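Local coordinates for protein phage related exonuclease (Haemophilus somnus 129PT, PDB 3K93) that probably acts as a phage-related, metal-dependent exonuclease of the PD-(D/E)XK superfamily, degrading DNA from its ends, at residues D100-V103 / L108-D111; I139-Y144 / D151-D156. All coordinates share one frame; numbering follows the deposited sequence.

Interaction 1. Residues D100-V103 / L108-D111; sequences DIYV and LIID. With NA (sodium ion), chain B.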
# COMPACT_ATOMS: atom_id res chain seq x y z
N ASP A 100 10.35 -3.92 -29.03
CA ASP A 100 10.38 -5.37 -29.28
C ASP A 100 10.35 -5.63 -30.76
O ASP A 100 11.22 -6.34 -31.28
CB ASP A 100 9.17 -6.07 -28.65
CG ASP A 100 9.20 -6.01 -27.12
OD1 ASP A 100 10.34 -6.07 -26.58
OD2 ASP A 100 8.09 -5.89 -26.47
N ILE A 101 9.34 -5.09 -31.44
CA ILE A 101 9.12 -5.32 -32.87
C ILE A 101 8.88 -4.02 -33.61
O ILE A 101 8.09 -3.18 -33.18
CB ILE A 101 7.93 -6.26 -33.12
CG1 ILE A 101 7.97 -7.47 -32.15
CG2 ILE A 101 7.90 -6.72 -34.58
CD1 ILE A 101 6.75 -8.40 -32.20
N TYR A 102 9.58 -3.84 -34.73
CA TYR A 102 9.39 -2.70 -35.62
C TYR A 102 8.95 -3.27 -36.96
O TYR A 102 9.61 -4.14 -37.47
CB TYR A 102 10.72 -1.95 -35.79
CG TYR A 102 10.75 -0.89 -36.87
CD1 TYR A 102 9.71 0.02 -37.03
CD2 TYR A 102 11.87 -0.74 -37.72
CE1 TYR A 102 9.75 1.03 -38.01
CE2 TYR A 102 11.92 0.28 -38.71
CZ TYR A 102 10.85 1.14 -38.84
OH TYR A 102 10.86 2.12 -39.79
N VAL A 103 7.83 -2.79 -37.48
CA VAL A 103 7.30 -3.23 -38.81
C VAL A 103 7.23 -1.98 -39.72
O VAL A 103 6.21 -1.26 -39.73
CB VAL A 103 5.89 -3.92 -38.67
CG1 VAL A 103 5.49 -4.63 -39.97
CG2 VAL A 103 5.91 -4.92 -37.51
N LEU A 108 4.64 0.70 -37.87
CA LEU A 108 4.02 0.06 -36.70
C LEU A 108 5.08 -0.43 -35.74
O LEU A 108 6.03 -1.09 -36.18
CB LEU A 108 3.17 -1.14 -37.14
CG LEU A 108 2.60 -2.10 -36.09
CD1 LEU A 108 1.60 -1.39 -35.22
CD2 LEU A 108 1.94 -3.31 -36.82
N ILE A 109 4.87 -0.14 -34.44
CA ILE A 109 5.61 -0.78 -33.36
C ILE A 109 4.70 -1.80 -32.68
O ILE A 109 3.53 -1.53 -32.43
CB ILE A 109 6.04 0.25 -32.29
CG1 ILE A 109 7.00 1.27 -32.88
CG2 ILE A 109 6.68 -0.43 -31.06
CD1 ILE A 109 8.40 0.68 -33.17
N ILE A 110 5.23 -2.98 -32.38
CA ILE A 110 4.54 -3.92 -31.52
C ILE A 110 5.36 -4.12 -30.29
O ILE A 110 6.58 -4.18 -30.38
CB ILE A 110 4.30 -5.26 -32.20
CG1 ILE A 110 3.41 -5.07 -33.42
CG2 ILE A 110 3.58 -6.22 -31.23
CD1 ILE A 110 3.50 -6.24 -34.45
N ASP A 111 4.69 -4.20 -29.15
CA ASP A 111 5.30 -4.50 -27.88
C ASP A 111 4.55 -5.67 -27.20
O ASP A 111 3.31 -5.65 -27.09
CB ASP A 111 5.28 -3.27 -26.97
CG ASP A 111 6.32 -3.35 -25.86
OD1 ASP A 111 6.07 -4.05 -24.85
OD2 ASP A 111 7.44 -2.77 -26.01
NA NA B . 7.79 -5.75 -24.05
O HOH W 1 7.84 -2.37 -28.41
O HOH W 2 9.64 -7.63 -24.29
O HOH W 3 8.94 -3.39 -23.75
O HOH W 4 7.74 -5.67 -21.73
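Asp100 and Asp111 meet around a sodium ion at the open end of a short antiparallel hairpin, away from the turn. Asp100 OD2 binds the metal at 2.4 Å and Asp111 OD1 at 2.5 Å; the backbone O of Thr112 and three waters complete the site. The carboxylate planes are turned 41° from each other, and OD2 of Asp100 lies 3.2 Å from OD1 of Asp111. This proximity of two acceptors is explained by the cation between them. Asp111 bends back toward the ion because its CG stands anti to the backbone N (chi1 -159°), although its CB heads away from the opposite strand. Waters tie both carboxylates into the shell: one on the metal donates to Asp100 OD1, another to Asp111 OD2.

The backbone bonds fix the register. Ile101 and Ile110 form a hydrogen-bonded pair, with Ile110 N to Ile101 O at 3.0 Å. Val103 and Leu108 form the next such pair, where Val103 N reaches Leu108 O at 2.8 Å. One more water accepts from Asp100 N and donates to both Ile110 O and Asp111 OD2, joining the ladder to the metal site.

Apolar contacts divide between the faces. Ile101 CB abuts Ile110 CB at 3.9 Å on the face covered by helix 68-79, whereas Tyr102 CD1 touches Ile109 CD1 at 4.1 Å on the other. Paired acidic residues, one just before strand 101-103 and one within strand 108-114, with Lys113 two positions beyond, are consistent with a PD-(D/E)XK nuclease active site.

Interaction 2. Residues I139-Y144 / D151-D156; sequences IQMQGY and DQAQID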
# COMPACT_ATOMS: atom_id res chain seq x y z
N ILE A 139 2.26 5.77 -23.01
CA ILE A 139 3.29 6.80 -23.16
C ILE A 139 4.59 6.16 -23.68
O ILE A 139 5.31 6.74 -24.51
CB ILE A 139 3.60 7.49 -21.81
CG1 ILE A 139 2.32 8.04 -21.15
CG2 ILE A 139 4.54 8.64 -22.02
CD1 ILE A 139 1.55 9.05 -22.06
N GLN A 140 4.88 4.96 -23.18
CA GLN A 140 6.02 4.20 -23.68
C GLN A 140 5.94 4.03 -25.19
O GLN A 140 6.95 4.16 -25.90
CB GLN A 140 6.08 2.84 -23.00
CG GLN A 140 7.26 1.94 -23.38
CD GLN A 140 7.11 0.51 -22.88
OE1 GLN A 140 6.02 0.08 -22.50
NE2 GLN A 140 8.21 -0.26 -22.93
N MSE A 141 4.73 3.72 -25.70
CA MSE A 141 4.57 3.49 -27.14
C MSE A 141 4.77 4.80 -27.89
O MSE A 141 5.27 4.77 -29.02
CB MSE A 141 3.17 2.92 -27.49
CG MSE A 141 2.82 1.50 -27.07
SE MSE A 141 4.18 0.25 -27.53
CE MSE A 141 4.93 0.16 -25.80
N GLN A 142 4.37 5.93 -27.28
CA GLN A 142 4.54 7.22 -27.96
C GLN A 142 6.03 7.52 -28.11
O GLN A 142 6.44 8.05 -29.13
CB GLN A 142 3.87 8.37 -27.23
CG GLN A 142 2.39 8.24 -27.11
CD GLN A 142 1.64 8.47 -28.41
OE1 GLN A 142 2.21 8.91 -29.42
NE2 GLN A 142 0.35 8.19 -28.38
N GLY A 143 6.80 7.13 -27.11
CA GLY A 143 8.24 7.27 -27.14
C GLY A 143 8.86 6.40 -28.22
O GLY A 143 9.74 6.88 -28.95
N TYR A 144 8.40 5.14 -28.37
CA TYR A 144 8.93 4.33 -29.47
C TYR A 144 8.50 4.85 -30.84
O TYR A 144 9.27 4.77 -31.81
CB TYR A 144 8.50 2.87 -29.34
CG TYR A 144 9.01 2.09 -28.13
CD1 TYR A 144 10.28 2.30 -27.64
CD2 TYR A 144 8.24 1.09 -27.54
CE1 TYR A 144 10.77 1.60 -26.57
CE2 TYR A 144 8.73 0.37 -26.44
CZ TYR A 144 10.01 0.63 -25.97
OH TYR A 144 10.54 -0.05 -24.89
N ASP A 151 3.45 5.51 -37.03
CA ASP A 151 2.11 6.06 -36.89
C ASP A 151 1.26 5.33 -35.89
O ASP A 151 0.30 5.91 -35.40
CB ASP A 151 1.37 6.04 -38.25
CG ASP A 151 1.95 7.03 -39.22
OD1 ASP A 151 2.61 8.01 -38.76
OD2 ASP A 151 1.75 6.83 -40.43
N GLN A 152 1.58 4.07 -35.61
CA GLN A 152 0.82 3.33 -34.62
C GLN A 152 1.65 2.32 -33.86
O GLN A 152 2.74 1.98 -34.29
CB GLN A 152 -0.48 2.74 -35.19
CG GLN A 152 -0.39 1.51 -36.05
CD GLN A 152 -1.72 0.68 -36.01
OE1 GLN A 152 -1.69 -0.54 -35.86
NE2 GLN A 152 -2.88 1.35 -36.12
N ALA A 153 1.14 1.92 -32.71
CA ALA A 153 1.73 0.93 -31.82
C ALA A 153 0.61 -0.01 -31.39
O ALA A 153 -0.55 0.41 -31.26
CB ALA A 153 2.37 1.59 -30.56
N GLN A 154 0.95 -1.27 -31.20
CA GLN A 154 0.02 -2.23 -30.69
C GLN A 154 0.67 -2.97 -29.54
O GLN A 154 1.73 -3.53 -29.70
CB GLN A 154 -0.40 -3.18 -31.82
CG GLN A 154 -1.17 -2.50 -32.94
CD GLN A 154 -1.55 -3.44 -34.01
OE1 GLN A 154 -1.66 -4.63 -33.77
NE2 GLN A 154 -1.75 -2.94 -35.21
N ILE A 155 0.02 -2.95 -28.39
CA ILE A 155 0.55 -3.61 -27.19
C ILE A 155 -0.15 -4.95 -27.14
O ILE A 155 -1.37 -5.01 -27.00
CB ILE A 155 0.22 -2.81 -25.92
CG1 ILE A 155 0.78 -1.40 -25.99
CG2 ILE A 155 0.74 -3.52 -24.68
CD1 ILE A 155 0.08 -0.42 -25.04
N ASP A 156 0.61 -6.01 -27.30
CA ASP A 156 0.11 -7.39 -27.20
C ASP A 156 0.33 -7.92 -25.77
O ASP A 156 1.45 -8.31 -25.41
CB ASP A 156 0.88 -8.29 -28.18
CG ASP A 156 0.41 -8.16 -29.64
OD1 ASP A 156 -0.58 -7.45 -29.95
OD2 ASP A 156 1.04 -8.84 -30.47
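Met141, a selenomethionine, presses from the helix onto Ala153 and Ile155 of the strand, and these three buried residues make the whole apolar contact. Its tightest point is Met141 CB against Ala153 CB at 3.4 Å, closer than usual van der Waals separation. The CA atoms of Met141 and Ala153 are 6.0 Å apart, a close approach consistent with the small alanine side chain. Past CB the Met141 chain bends at chi2 (-49°), which keeps its SE over Ala153 CB at 3.8 Å instead of extending it away. Meanwhile CG reaches Ile155 CG1 at 3.7 Å, the two side chains running at a slant to each other. The contact buries 154 Å² in total, carried by one helix side chain against two strand residues.

The looser side lies across the strand, where Gln152 and Gln154 point off the opposite face and are partly exposed; Gln154 OE1 is bonded to Arg79 there. Gln140 and Tyr144, one turn apart, are instead buried on another side of the helix, facing strand 108-114 and the loop with Cys12, and neither side chain touches the strand segment. Gln140 NE2 donates to Tyr144 OH at 3.1 Å with an N-H...O angle of 141°, the hydroxyl tilted out of the amide plane. Gln140 OE1 accepts from Lys113, linking this pair to the strand that carries Asp111. The Gln-x-x-x-Tyr spacing on a helix packed against the central sheet resembles the QxxxY motif of RecB-type nucleases within the PD-(D/E)XK fold.

Interactions 1 and 2 have centres about 8 Å apart and share one mixed sheet, in which strands 108-114 and 152-158 are parallel neighbours joined through helices 125-135 and 137-148. Probable backbone hydrogen bonds join them: Gln154 N lies 2.9 Å from Ile109 O, and Asp156 N lies 2.7 Å from Asp111 O. The sodium ion bound by the hairpin is flanked by the helix of interaction 2. Tyr144 CE2 packs 3.4 Å from Asp111 OD2, and the side chain of Met141 sits about 7 Å from the ion. The helix of interaction 2 thus contributes Gln140, Met141 and Tyr144 to the surroundings of Asp111, consistent with a second-shell position.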